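Local coordinates for protein pelota homolog (Archaeoglobus fulgidus, PDB 3OBY), which may recognise stalled ribosomes, cleave the mRNA held in them and help release non-functional ribosomes, at residues M133-E137 against S222-F228; V217-S221 against K233-V237; R255-I260 against L331-L337. The contacts are given in a common frame with arbitrary orientation. Numbering follows the deposited sequence.

Contact 1 (M133-E137 against S222-F228); sequences MLTIE and SVGSRGF
The ring of F228 packs obliquely against M133 and T135, on one face of the mixed sheet of the central domain, a three-layer alpha/beta fold whose strand order 3-2-1-4-5 resembles that of RNase H-like domains. Strand 133-137 is extended, with M133, T135 and E137 pointing toward 222-228, while L134 and I136 turn to the opposite face, against helix 172-183. S222 and V223 lead toward helix 224-233, whose segment 224-228 passes 8.5 Å from the strand axis at 127° between N-to-C directions. In register, T135 pairs with V223 (CA atoms 5.2 Å apart) and M133 with F228 (7.0 Å). F228 takes chi1 m, which brings its CD1 to 3.8 Å from M133 CB. The sulfur of M133 (chi1 m, chi2 t) lies 5.2 Å from the ring centroid, an oblique Met-aromatic contact. T135 CG2 approaches F228 CE1 at 3.9 Å and G227 CA at 4.2 Å; a CB on residue 227 would collide with that methyl. Further along, E137 OE2 comes within 3.8 Å of V223 CG2. G224 has positive phi (55/-143), and G224 O accepts a hydrogen bond from F228 N. T135, chi1 p, ties 222-228 to the sheet: its OG1 also bonds V142 O on the adjacent strand, and it accepts G224 N at 3.0 Å with an N-H...O angle of 155°.

Contact 2 (V217-S221 against K233-V237); sequences VVDVS and KRRVV
R234 stretches its side chain from just beyond helix 224-233 back to the segment 217-221, which leaves edge strand 215-217. Its chi1 is m, chi2 lies off the wells at -102°, chi3 is t and chi4 is 119°, a path that sets the guanidinium among three side chains. V220 CG2 sits over one face, 3.9 Å from R234 CZ; D219 CB is at the edge, 3.5 Å from R234 NH1; V218 CG1 is 4.1 Å from the same NH1, obliquely. The acid of D219 (chi1 t) stays beyond salt-bridge range, its OD1 4.3 Å from R234 NH1, whereas R234 NE has a true ionic partner in E230. CA atoms pair V218 with V236 at 8.0 Å and V220 with R234 at 8.5 Å, and no hydrogen bond joins the segments. V218, V220 and V236 all adopt t. That rotamer lets V218 CG2 meet V236 CG2 at 3.8 Å, the apolar half of the contact. V218 is extended (-101/158), D219 turned (-68/-21) and V220 near polyproline II (-41/135), and backbone bonds of V218 to V190 and of V220 to G192 carry the chain on from the edge strand. In this central alpha/beta domain the chain leaves strand 215-217 for helix 224-233 and, through R235, enters helix 236-262. R235, at phi/psi 57/31, closes helix 224-233 as a Schellman motif and also occupies the N-cap position of helix 236-262.

Contact 3 (R255-I260 against L331-L337); sequences RLLEGI and LGGIAAL
This is helix-on-sheet packing in the C-terminal domain, where the far end of the long helix 236-262 lies across strand 334-338. The axes of 255-260 and 334-337 approach to 8.9 Å with 77° between their N-to-C directions, so the helix crosses the strand steeply. CA atoms are nearest at L256 and L337, 6.4 Å apart. L256 (t, p) makes the central contacts: its CD2 reaches L331 CD1 at 3.5 Å and A335 CB at 3.7 Å, and its CB lies 4.0 Å from L337 CD2. The strand belongs to the mixed four-stranded sheet of eRF1 domain 3, between strands 266-268 and 282-288; A335 and L337 point to the helix and A336 points away. L331 and L337 both take m, t. L331 comes just after helix 323-330, which a Schellman motif ends with G332 (phi 114°) as C-prime. L331 CD1 also touches L257 CD1 at 3.9 Å and I260 CD1 at 4.2 Å. At the other end R255 (m, t, p) lays one guanidinium face on L337, R255 CZ to L337 CD1 3.4 Å, while its NH2 makes a weak, long ion pair with E283.

How the contacts relate
Contacts 1 and 2 adjoin in the central domain, their centres 10 Å apart, and their segments alternate along the chain: 217-221 runs directly into 222-228, and 233-237 begins on the last residue of helix 224-233. They touch where M133 CE meets V237 CG2 and where G227 O meets V220 CG1, both at 4.2 Å. Contact 3 lies in the C-terminal domain, across the chain's centre, with its centre 36 Å from that of contact 2 and 44 Å from that of contact 1; nearest atoms are about 23 and 30 Å away. Helix 236-262 spans that gap, starting in contact 2 and packing in contact 3. None of the three belongs to the N-terminal Sm-fold domain, to which the endoribonuclease activity is ascribed.

Contact 1 (M133-E137 against S222-F228)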
loop_
_atom_site.group_PDB
_atom_site.type_symbol
_atom_site.label_atom_id
_atom_site.label_comp_id
_atom_site.label_asym_id
_atom_site.label_seq_id
_atom_site.Cartn_x
_atom_site.Cartn_y
_atom_site.Cartn_z
ATOM N N MET A 133 -12.661 10.321 11.246
ATOM C CA MET A 133 -12.034 11.619 11.375
ATOM C C MET A 133 -12.795 12.457 12.389
ATOM O O MET A 133 -14.026 12.513 12.366
ATOM C CB MET A 133 -12.009 12.326 10.025
ATOM C CG MET A 133 -10.920 11.843 9.095
ATOM S SD MET A 133 -11.042 12.641 7.502
ATOM C CE MET A 133 -10.795 11.232 6.372
ATOM N N LEU A 134 -12.053 13.102 13.282
ATOM C CA LEU A 134 -12.638 13.939 14.321
ATOM C C LEU A 134 -11.991 15.309 14.381
ATOM O O LEU A 134 -10.805 15.433 14.690
ATOM C CB LEU A 134 -12.481 13.277 15.685
ATOM C CG LEU A 134 -12.819 14.195 16.863
ATOM C CD1 LEU A 134 -14.322 14.244 17.032
ATOM C CD2 LEU A 134 -12.168 13.686 18.137
ATOM N N THR A 135 -12.770 16.337 14.082
ATOM C CA THR A 135 -12.269 17.702 14.152
ATOM C C THR A 135 -12.789 18.225 15.479
ATOM O O THR A 135 -13.972 18.078 15.783
ATOM C CB THR A 135 -12.812 18.561 13.010
ATOM O OG1 THR A 135 -14.233 18.398 12.922
ATOM C CG2 THR A 135 -12.167 18.157 11.698
ATOM N N ILE A 136 -11.907 18.812 16.278
ATOM C CA ILE A 136 -12.309 19.306 17.586
ATOM C C ILE A 136 -11.664 20.631 17.958
ATOM O O ILE A 136 -10.511 20.908 17.621
ATOM C CB ILE A 136 -11.972 18.274 18.684
ATOM C CG1 ILE A 136 -12.670 18.644 19.993
ATOM C CG2 ILE A 136 -10.466 18.222 18.902
ATOM C CD1 ILE A 136 -12.444 17.640 21.117
ATOM N N GLU A 137 -12.438 21.443 18.663
ATOM C CA GLU A 137 -12.004 22.748 19.128
ATOM C C GLU A 137 -12.794 22.963 20.411
ATOM O O GLU A 137 -13.806 22.296 20.624
ATOM C CB GLU A 137 -12.361 23.822 18.101
ATOM C CG GLU A 137 -13.841 24.162 18.048
ATOM C CD GLU A 137 -14.196 25.030 16.859
ATOM O OE1 GLU A 137 -13.548 26.081 16.667
ATOM O OE2 GLU A 137 -15.127 24.660 16.115
ATOM N N SER A 222 -8.681 23.478 10.124
ATOM C CA SER A 222 -10.076 23.537 9.715
ATOM C C SER A 222 -10.931 22.701 10.665
ATOM O O SER A 222 -10.412 22.001 11.530
ATOM C CB SER A 222 -10.214 23.004 8.288
ATOM O OG SER A 222 -9.145 23.449 7.466
ATOM N N VAL A 223 -12.244 22.776 10.508
ATOM C CA VAL A 223 -13.139 22.003 11.353
ATOM C C VAL A 223 -14.331 21.542 10.519
ATOM O O VAL A 223 -14.642 22.147 9.498
ATOM C CB VAL A 223 -13.613 22.842 12.567
ATOM C CG1 VAL A 223 -14.281 24.123 12.090
ATOM C CG2 VAL A 223 -14.558 22.020 13.437
ATOM N N GLY A 224 -14.982 20.463 10.946
ATOM C CA GLY A 224 -16.124 19.947 10.208
ATOM C C GLY A 224 -15.815 19.658 8.746
ATOM O O GLY A 224 -14.717 19.200 8.414
ATOM N N SER A 225 -16.786 19.926 7.874
ATOM C CA SER A 225 -16.634 19.700 6.436
ATOM C C SER A 225 -15.288 20.175 5.899
ATOM O O SER A 225 -14.562 19.425 5.245
ATOM C CB SER A 225 -17.750 20.414 5.677
ATOM O OG SER A 225 -17.482 20.421 4.286
ATOM N N ARG A 226 -14.974 21.437 6.163
ATOM C CA ARG A 226 -13.716 22.031 5.731
ATOM C C ARG A 226 -12.552 21.138 6.139
ATOM O O ARG A 226 -11.711 20.774 5.311
ATOM C CB ARG A 226 -13.557 23.412 6.369
ATOM C CG ARG A 226 -14.166 24.550 5.572
ATOM C CD ARG A 226 -13.118 25.158 4.662
ATOM N NE ARG A 226 -12.054 25.771 5.453
ATOM C CZ ARG A 226 -10.842 26.067 4.994
ATOM N NH1 ARG A 226 -10.515 25.806 3.736
ATOM N NH2 ARG A 226 -9.951 26.622 5.804
ATOM N N GLY A 227 -12.521 20.787 7.424
ATOM C CA GLY A 227 -11.465 19.947 7.958
ATOM C C GLY A 227 -11.296 18.609 7.265
ATOM O O GLY A 227 -10.192 18.257 6.853
ATOM N N PHE A 228 -12.382 17.856 7.136
ATOM C CA PHE A 228 -12.314 16.556 6.487
ATOM C C PHE A 228 -11.698 16.694 5.104
ATOM O O PHE A 228 -10.862 15.880 4.707
ATOM C CB PHE A 228 -13.709 15.928 6.383
ATOM C CG PHE A 228 -14.417 15.794 7.708
ATOM C CD1 PHE A 228 -13.706 15.513 8.873
ATOM C CD2 PHE A 228 -15.798 15.916 7.786
ATOM C CE1 PHE A 228 -14.363 15.356 10.099
ATOM C CE2 PHE A 228 -16.462 15.760 9.003
ATOM C CZ PHE A 228 -15.743 15.479 10.163
#

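Contact 2 (V217-S221 against K233-V237)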
loop_
_atom_site.group_PDB
_atom_site.type_symbol
_atom_site.label_atom_id
_atom_site.label_comp_id
_atom_site.label_asym_id
_atom_site.label_seq_id
_atom_site.Cartn_x
_atom_site.Cartn_y
_atom_site.Cartn_z
ATOM N N VAL A 217 -2.832 12.827 15.669
ATOM C CA VAL A 217 -3.219 14.234 15.631
ATOM C C VAL A 217 -2.515 14.926 14.470
ATOM O O VAL A 217 -1.289 14.942 14.402
ATOM C CB VAL A 217 -2.836 14.958 16.931
ATOM C CG1 VAL A 217 -3.224 16.421 16.842
ATOM C CG2 VAL A 217 -3.521 14.306 18.107
ATOM N N VAL A 218 -3.299 15.491 13.558
ATOM C CA VAL A 218 -2.762 16.179 12.390
ATOM C C VAL A 218 -2.772 17.692 12.587
ATOM O O VAL A 218 -3.534 18.216 13.401
ATOM C CB VAL A 218 -3.567 15.807 11.125
ATOM C CG1 VAL A 218 -3.126 16.648 9.941
ATOM C CG2 VAL A 218 -3.362 14.333 10.812
ATOM N N ASP A 219 -1.921 18.385 11.838
ATOM C CA ASP A 219 -1.800 19.837 11.927
ATOM C C ASP A 219 -3.012 20.621 11.421
ATOM O O ASP A 219 -3.185 21.785 11.777
ATOM C CB ASP A 219 -0.555 20.302 11.168
ATOM C CG ASP A 219 -0.244 21.769 11.401
ATOM O OD1 ASP A 219 0.596 22.324 10.660
ATOM O OD2 ASP A 219 -0.831 22.365 12.331
ATOM N N VAL A 220 -3.842 19.996 10.590
ATOM C CA VAL A 220 -5.031 20.660 10.050
ATOM C C VAL A 220 -5.743 21.514 11.099
ATOM O O VAL A 220 -5.945 21.083 12.232
ATOM C CB VAL A 220 -6.038 19.630 9.487
ATOM C CG1 VAL A 220 -7.313 20.331 9.045
ATOM C CG2 VAL A 220 -5.418 18.887 8.314
ATOM N N SER A 221 -6.126 22.727 10.715
ATOM C CA SER A 221 -6.800 23.640 11.632
ATOM C C SER A 221 -8.292 23.744 11.366
ATOM O O SER A 221 -9.073 24.066 12.265
ATOM C CB SER A 221 -6.178 25.034 11.536
ATOM O OG SER A 221 -4.820 25.017 11.939
ATOM N N LYS A 233 -6.824 16.031 1.654
ATOM C CA LYS A 233 -5.845 16.687 0.801
ATOM C C LYS A 233 -4.421 16.376 1.259
ATOM O O LYS A 233 -3.529 16.171 0.439
ATOM C CB LYS A 233 -6.088 18.200 0.802
ATOM C CG LYS A 233 -5.360 18.959 -0.299
ATOM C CD LYS A 233 -5.889 20.384 -0.420
ATOM C CE LYS A 233 -5.429 21.053 -1.710
ATOM N NZ LYS A 233 -6.150 22.333 -1.952
ATOM N N ARG A 234 -4.224 16.331 2.572
ATOM C CA ARG A 234 -2.915 16.060 3.167
ATOM C C ARG A 234 -2.445 14.602 3.029
ATOM O O ARG A 234 -1.353 14.253 3.486
ATOM C CB ARG A 234 -2.940 16.429 4.654
ATOM C CG ARG A 234 -3.299 17.872 4.952
ATOM C CD ARG A 234 -2.066 18.698 5.286
ATOM N NE ARG A 234 -2.434 20.018 5.796
ATOM C CZ ARG A 234 -2.126 20.469 7.009
ATOM N NH1 ARG A 234 -1.436 19.707 7.849
ATOM N NH2 ARG A 234 -2.514 21.680 7.388
ATOM N N ARG A 235 -3.269 13.757 2.409
ATOM C CA ARG A 235 -2.947 12.340 2.217
ATOM C C ARG A 235 -2.659 11.604 3.536
ATOM O O ARG A 235 -1.868 10.656 3.576
ATOM C CB ARG A 235 -1.750 12.188 1.269
ATOM C CG ARG A 235 -1.779 13.109 0.055
ATOM C CD ARG A 235 -3.092 13.036 -0.717
ATOM N NE ARG A 235 -2.969 12.329 -1.991
ATOM C CZ ARG A 235 -3.937 12.265 -2.902
ATOM N NH1 ARG A 235 -5.100 12.867 -2.677
ATOM N NH2 ARG A 235 -3.746 11.605 -4.041
ATOM N N VAL A 236 -3.300 12.047 4.615
ATOM C CA VAL A 236 -3.122 11.419 5.915
ATOM C C VAL A 236 -3.516 9.947 5.781
ATOM O O VAL A 236 -2.790 9.052 6.207
ATOM C CB VAL A 236 -4.013 12.088 6.991
ATOM C CG1 VAL A 236 -3.780 11.443 8.330
ATOM C CG2 VAL A 236 -3.708 13.572 7.082
ATOM N N VAL A 237 -4.669 9.701 5.171
ATOM C CA VAL A 237 -5.143 8.337 4.981
ATOM C C VAL A 237 -4.079 7.482 4.304
ATOM O O VAL A 237 -3.828 6.348 4.715
ATOM C CB VAL A 237 -6.447 8.309 4.137
ATOM C CG1 VAL A 237 -6.748 6.901 3.656
ATOM C CG2 VAL A 237 -7.606 8.805 4.974
#

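Contact 3 (R255-I260 against L331-L337)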
loop_
_atom_site.group_PDB
_atom_site.type_symbol
_atom_site.label_atom_id
_atom_site.label_comp_id
_atom_site.label_asym_id
_atom_site.label_seq_id
_atom_site.Cartn_x
_atom_site.Cartn_y
_atom_site.Cartn_z
ATOM N N ARG A 255 6.409 -14.367 11.581
ATOM C CA ARG A 255 6.060 -15.739 11.255
ATOM C C ARG A 255 7.310 -16.483 10.807
ATOM O O ARG A 255 7.547 -17.611 11.239
ATOM C CB ARG A 255 4.991 -15.782 10.157
ATOM C CG ARG A 255 3.608 -15.366 10.634
ATOM C CD ARG A 255 2.620 -15.364 9.490
ATOM N NE ARG A 255 2.577 -16.657 8.816
ATOM C CZ ARG A 255 1.890 -16.898 7.704
ATOM N NH1 ARG A 255 1.183 -15.929 7.134
ATOM N NH2 ARG A 255 1.910 -18.109 7.161
ATOM N N LEU A 256 8.112 -15.852 9.947
ATOM C CA LEU A 256 9.345 -16.477 9.474
ATOM C C LEU A 256 10.246 -16.779 10.673
ATOM O O LEU A 256 10.880 -17.826 10.733
ATOM C CB LEU A 256 10.093 -15.564 8.489
ATOM C CG LEU A 256 11.560 -15.948 8.208
ATOM C CD1 LEU A 256 11.640 -17.215 7.363
ATOM C CD2 LEU A 256 12.260 -14.813 7.499
ATOM N N LEU A 257 10.295 -15.859 11.629
ATOM C CA LEU A 257 11.120 -16.054 12.809
ATOM C C LEU A 257 10.624 -17.208 13.683
ATOM O O LEU A 257 11.414 -18.065 14.078
ATOM C CB LEU A 257 11.192 -14.750 13.614
ATOM C CG LEU A 257 12.372 -13.812 13.320
ATOM C CD1 LEU A 257 12.880 -13.980 11.892
ATOM C CD2 LEU A 257 11.933 -12.379 13.579
ATOM N N GLU A 258 9.325 -17.234 13.975
ATOM C CA GLU A 258 8.740 -18.298 14.789
ATOM C C GLU A 258 8.991 -19.631 14.097
ATOM O O GLU A 258 9.263 -20.645 14.745
ATOM C CB GLU A 258 7.236 -18.083 14.958
ATOM C CG GLU A 258 6.870 -16.700 15.464
ATOM C CD GLU A 258 5.377 -16.459 15.459
ATOM O OE1 GLU A 258 4.683 -17.117 14.660
ATOM O OE2 GLU A 258 4.902 -15.607 16.237
ATOM N N GLY A 259 8.887 -19.618 12.772
ATOM C CA GLY A 259 9.135 -20.820 12.002
ATOM C C GLY A 259 10.582 -21.240 12.180
ATOM O O GLY A 259 10.878 -22.408 12.368
ATOM N N ILE A 260 11.491 -20.275 12.128
ATOM C CA ILE A 260 12.905 -20.560 12.300
ATOM C C ILE A 260 13.131 -21.101 13.714
ATOM O O ILE A 260 13.950 -22.001 13.939
ATOM C CB ILE A 260 13.748 -19.276 12.056
ATOM C CG1 ILE A 260 13.891 -19.049 10.548
ATOM C CG2 ILE A 260 15.119 -19.386 12.725
ATOM C CD1 ILE A 260 14.559 -17.729 10.165
ATOM N N LEU A 331 18.707 -11.943 6.914
ATOM C CA LEU A 331 18.514 -13.380 6.761
ATOM C C LEU A 331 18.807 -13.893 5.353
ATOM O O LEU A 331 18.472 -15.031 5.027
ATOM C CB LEU A 331 17.084 -13.768 7.137
ATOM C CG LEU A 331 16.775 -13.670 8.625
ATOM C CD1 LEU A 331 15.285 -13.845 8.868
ATOM C CD2 LEU A 331 17.578 -14.725 9.349
ATOM N N GLY A 332 19.422 -13.065 4.517
ATOM C CA GLY A 332 19.728 -13.507 3.168
ATOM C C GLY A 332 18.994 -12.782 2.053
ATOM O O GLY A 332 19.189 -13.105 0.884
ATOM N N GLY A 333 18.146 -11.815 2.401
ATOM C CA GLY A 333 17.423 -11.068 1.390
ATOM C C GLY A 333 16.217 -11.752 0.766
ATOM O O GLY A 333 15.455 -11.136 0.018
ATOM N N ILE A 334 16.030 -13.027 1.055
ATOM C CA ILE A 334 14.895 -13.739 0.492
ATOM C C ILE A 334 14.570 -14.935 1.376
ATOM O O ILE A 334 15.461 -15.662 1.795
ATOM C CB ILE A 334 15.193 -14.191 -0.962
ATOM C CG1 ILE A 334 13.921 -14.761 -1.594
ATOM C CG2 ILE A 334 16.318 -15.215 -0.986
ATOM C CD1 ILE A 334 14.054 -15.090 -3.075
ATOM N N ALA A 335 13.291 -15.116 1.678
ATOM C CA ALA A 335 12.853 -16.212 2.528
ATOM C C ALA A 335 11.468 -16.645 2.098
ATOM O O ALA A 335 10.856 -16.006 1.250
ATOM C CB ALA A 335 12.842 -15.770 3.976
ATOM N N ALA A 336 10.970 -17.734 2.672
ATOM C CA ALA A 336 9.645 -18.224 2.304
ATOM C C ALA A 336 8.951 -18.988 3.415
ATOM O O ALA A 336 9.591 -19.676 4.202
ATOM C CB ALA A 336 9.746 -19.113 1.072
ATOM N N LEU A 337 7.634 -18.843 3.477
ATOM C CA LEU A 337 6.822 -19.567 4.436
ATOM C C LEU A 337 6.302 -20.761 3.612
ATOM O O LEU A 337 5.626 -20.584 2.597
ATOM C CB LEU A 337 5.686 -18.677 4.944
ATOM C CG LEU A 337 6.154 -17.398 5.651
ATOM C CD1 LEU A 337 4.964 -16.677 6.276
ATOM C CD2 LEU A 337 7.178 -17.737 6.720
#